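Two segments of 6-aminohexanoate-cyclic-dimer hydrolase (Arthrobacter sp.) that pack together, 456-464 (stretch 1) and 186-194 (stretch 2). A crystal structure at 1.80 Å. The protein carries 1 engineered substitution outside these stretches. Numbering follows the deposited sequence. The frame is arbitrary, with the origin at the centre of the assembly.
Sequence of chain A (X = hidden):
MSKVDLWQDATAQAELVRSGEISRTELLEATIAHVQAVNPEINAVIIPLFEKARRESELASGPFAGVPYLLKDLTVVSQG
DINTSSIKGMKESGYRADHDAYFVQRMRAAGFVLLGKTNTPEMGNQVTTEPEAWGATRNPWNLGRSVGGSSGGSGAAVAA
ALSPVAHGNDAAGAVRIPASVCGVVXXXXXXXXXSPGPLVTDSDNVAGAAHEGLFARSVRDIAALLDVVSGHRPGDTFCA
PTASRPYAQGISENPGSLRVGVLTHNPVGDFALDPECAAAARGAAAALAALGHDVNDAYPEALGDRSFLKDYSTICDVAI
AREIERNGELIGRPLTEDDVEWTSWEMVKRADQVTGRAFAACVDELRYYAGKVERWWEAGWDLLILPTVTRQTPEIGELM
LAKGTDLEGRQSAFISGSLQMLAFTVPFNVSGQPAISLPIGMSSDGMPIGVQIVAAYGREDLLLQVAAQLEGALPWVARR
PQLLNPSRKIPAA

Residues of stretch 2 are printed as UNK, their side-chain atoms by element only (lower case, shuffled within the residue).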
# COMPACT_ATOMS: atom_id res chain seq x y z
N ALA A 456 -11.36 -7.52 12.35
CA ALA A 456 -12.71 -7.03 12.07
C ALA A 456 -12.68 -5.54 11.74
O ALA A 456 -11.76 -4.82 12.11
CB ALA A 456 -13.62 -7.29 13.27
N TYR A 457 -13.71 -5.08 11.02
CA TYR A 457 -13.84 -3.68 10.62
C TYR A 457 -13.55 -2.75 11.81
O TYR A 457 -14.18 -2.87 12.86
CB TYR A 457 -15.27 -3.42 10.13
CG TYR A 457 -15.46 -2.17 9.31
CD1 TYR A 457 -15.27 -2.18 7.93
CD2 TYR A 457 -15.85 -0.97 9.91
CE1 TYR A 457 -15.46 -1.03 7.16
CE2 TYR A 457 -16.04 0.19 9.16
CZ TYR A 457 -15.84 0.15 7.78
OH TYR A 457 -16.01 1.30 7.04
N GLY A 458 -12.60 -1.85 11.63
CA GLY A 458 -12.25 -0.89 12.67
C GLY A 458 -11.36 -1.36 13.81
O GLY A 458 -11.04 -0.57 14.69
N ARG A 459 -10.93 -2.62 13.79
CA ARG A 459 -10.10 -3.13 14.88
C ARG A 459 -8.58 -3.13 14.68
O ARG A 459 -7.92 -4.14 14.92
CB ARG A 459 -10.56 -4.54 15.26
CG ARG A 459 -12.01 -4.65 15.71
CD ARG A 459 -12.33 -3.62 16.78
NE ARG A 459 -11.47 -3.73 17.96
CZ ARG A 459 -11.64 -4.62 18.93
NH1 ARG A 459 -12.64 -5.50 18.87
NH2 ARG A 459 -10.83 -4.63 19.97
N GLU A 460 -8.04 -1.99 14.26
CA GLU A 460 -6.60 -1.88 14.08
C GLU A 460 -5.92 -2.09 15.43
O GLU A 460 -4.77 -2.52 15.50
CB GLU A 460 -6.22 -0.50 13.54
CG GLU A 460 -6.39 -0.35 12.04
CD GLU A 460 -7.74 0.20 11.65
OE1 GLU A 460 -8.76 -0.25 12.22
OE2 GLU A 460 -7.78 1.08 10.77
N ASP A 461 -6.62 -1.77 16.52
CA ASP A 461 -6.04 -1.95 17.84
C ASP A 461 -5.63 -3.41 18.07
O ASP A 461 -4.50 -3.67 18.48
CB ASP A 461 -7.02 -1.47 18.93
CG ASP A 461 -8.34 -2.22 18.92
OD1 ASP A 461 -8.96 -2.32 17.84
OD2 ASP A 461 -8.76 -2.70 19.99
N LEU A 462 -6.53 -4.34 17.79
CA LEU A 462 -6.23 -5.76 17.95
C LEU A 462 -5.18 -6.19 16.93
O LEU A 462 -4.25 -6.93 17.25
CB LEU A 462 -7.48 -6.62 17.74
CG LEU A 462 -8.61 -6.55 18.77
CD1 LEU A 462 -9.72 -7.50 18.35
CD2 LEU A 462 -8.07 -6.93 20.15
N LEU A 463 -5.34 -5.70 15.71
CA LEU A 463 -4.41 -6.04 14.64
C LEU A 463 -2.97 -5.66 14.98
O LEU A 463 -2.07 -6.48 14.84
CB LEU A 463 -4.84 -5.35 13.34
CG LEU A 463 -4.03 -5.71 12.09
CD1 LEU A 463 -4.17 -7.20 11.78
CD2 LEU A 463 -4.53 -4.87 10.94
N LEU A 464 -2.77 -4.43 15.44
CA LEU A 464 -1.42 -3.96 15.77
C LEU A 464 -0.89 -4.68 17.00
O LEU A 464 0.32 -4.84 17.16
CB LEU A 464 -1.42 -2.45 16.00
CG LEU A 464 -1.75 -1.59 14.78
CD1 LEU A 464 -1.85 -0.14 15.17
CD2 LEU A 464 -0.68 -1.79 13.72
N UNK A 186 3.32 -3.21 5.63
CA UNK A 186 2.39 -2.41 4.86
C UNK A 186 0.98 -2.58 5.38
O UNK A 186 0.46 -3.69 5.42
N UNK A 187 0.36 -1.48 5.80
CA UNK A 187 -0.99 -1.55 6.33
C UNK A 187 -2.05 -0.83 5.52
O UNK A 187 -1.87 0.33 5.14
c UNK A 187 -3.10 -2.06 8.70
c UNK A 187 -2.38 0.19 9.51
c UNK A 187 -1.04 -0.99 7.75
c UNK A 187 -2.46 -0.74 8.31
N UNK A 188 -3.14 -1.54 5.23
CA UNK A 188 -4.30 -0.95 4.57
C UNK A 188 -5.27 -0.87 5.76
O UNK A 188 -5.81 -1.89 6.20
n UNK A 188 -8.79 -2.24 4.06
c UNK A 188 -4.94 -1.86 3.53
c UNK A 188 -6.18 -1.22 2.89
c UNK A 188 -7.87 -3.07 3.23
c UNK A 188 -7.10 -2.24 2.22
N UNK A 189 -5.47 0.33 6.32
CA UNK A 189 -6.38 0.44 7.46
C UNK A 189 -7.84 0.22 7.09
O UNK A 189 -8.17 -0.07 5.94
c UNK A 189 -6.14 1.85 7.98
c UNK A 189 -5.73 2.60 6.75
c UNK A 189 -4.85 1.63 6.00
N UNK A 190 -8.70 0.33 8.09
CA UNK A 190 -10.13 0.20 7.89
C UNK A 190 -10.57 1.29 6.93
O UNK A 190 -10.02 2.39 6.94
c UNK A 190 -12.38 0.42 9.01
c UNK A 190 -10.87 0.42 9.22
o UNK A 190 -10.50 -0.62 10.14
N UNK A 191 -11.55 0.99 6.09
CA UNK A 191 -12.06 1.98 5.15
C UNK A 191 -12.50 3.21 5.94
O UNK A 191 -13.18 3.08 6.96
c UNK A 191 -13.25 1.40 4.38
n UNK A 191 -14.86 -1.20 0.65
n UNK A 191 -16.39 -0.81 2.31
c UNK A 191 -15.34 -0.42 1.60
n UNK A 191 -14.76 0.76 1.84
c UNK A 191 -15.21 1.71 2.85
c UNK A 191 -14.03 2.40 3.52
N UNK A 192 -12.12 4.40 5.48
CA UNK A 192 -12.50 5.62 6.16
C UNK A 192 -11.62 6.02 7.33
O UNK A 192 -11.97 6.94 8.08
N UNK A 193 -10.50 5.33 7.51
CA UNK A 193 -9.59 5.66 8.60
C UNK A 193 -8.73 6.87 8.24
O UNK A 193 -8.61 7.81 9.03
c UNK A 193 -7.67 4.72 10.06
c UNK A 193 -9.96 3.43 12.71
c UNK A 193 -8.66 4.48 8.91
n UNK A 193 -9.00 3.55 11.79
n UNK A 193 -10.41 4.51 13.34
n UNK A 193 -10.48 2.24 12.98
c UNK A 193 -8.38 4.82 11.41
N UNK A 194 -8.15 6.84 7.05
CA UNK A 194 -7.28 7.92 6.58
C UNK A 194 -7.90 8.71 5.44
O UNK A 194 -8.27 8.14 4.42
c UNK A 194 -5.02 8.52 5.65
c UNK A 194 -5.92 7.37 6.09
c UNK A 194 -5.27 6.53 7.19
c UNK A 194 -3.90 5.97 6.82
O HOH W 1 -17.56 -0.21 4.70

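Position 186 has backbone atoms and no side-chain atoms. Nothing of stretch 1 comes near it. It is Gly186, in the strand that enters this stretch.

Position 187 has four side-chain carbons, forked at the second. Its CA-to-CB bond points toward stretch 1, and one tip meets the side chain of Leu463. A fork at the second carbon, with carbon only, means leucine. In Leu187 the closest pair is CD1 to Leu463 CD2, 3.9 Å, an apolar contact.

Position 188 has four carbons in a row ending in a nitrogen. Its CA-to-CB bond points away from stretch 1, and it makes no contact there. An unbranched chain with a terminal nitrogen is lysine. Lys188 NZ turns back to donate a hydrogen bond to the backbone O of position 189, 2.9 Å.

Position 189 has three carbons that close a ring onto the backbone nitrogen. Its CB lies 3.3 Å from Glu460 OE2. The ring identifies Pro189.

Position 190 has one carbon carrying an oxygen and a carbon. The oxygen lies between the backbone of Gly458 and the carboxylate of Glu460; the methyl sits over the ring of Tyr457. A branched hydroxyl side chain of this size is threonine. Thr190 OG1 donates to Glu460 OE1, 2.7 Å, and accepts from Gly458 N, 2.9 Å. Thr190 N donates to Glu460 OE2, 2.9 Å and nearly straight. Thr190 CG2 is 3.6 Å from the centroid of the Tyr457 ring, close to the ring normal, a CH-pi contact.

Position 191 has three carbons, a nitrogen, then a carbon carrying two more nitrogens. Its CB is 3.8 Å from Tyr457 OH. The guanidinium group makes it arginine. Water 1 links the stretches: it accepts from Arg191 NH1 at 2.7 Å and has a weak hydrogen bond with Tyr457 OH at 3.2 Å.

Position 192 again has no side-chain atoms and no contact with stretch 1. It is Gly192. With phi at 84°, a CB would jam against the carbonyl O of Arg191.

Position 193 also ends in a guanidinium after three carbons and a nitrogen. It reaches the Glu460 carboxylate. The guanidinium makes it arginine. Arg193 NE donates to Glu460 OE2, 2.9 Å, in a salt bridge; Arg193 NH2 donates to Glu460 OE1, 3.1 Å. Arg193 N donates to Thr190 O, 3.0 Å, within a type II turn.

Position 194 has four carbons, forked at the first, one arm two carbons long. It is out of reach of stretch 1. This is Ile194.

The contact centres on the buried Glu460. Each carboxylate oxygen accepts one hydrogen bond from Thr190 and one from Arg193. The turn holds these two residues together, so a single acid binds both. The Tyr457 ring packs on the threonine methyl, and the leucine pair adds an apolar contact.

Stretch 2 186-194: GLKPTRGRI
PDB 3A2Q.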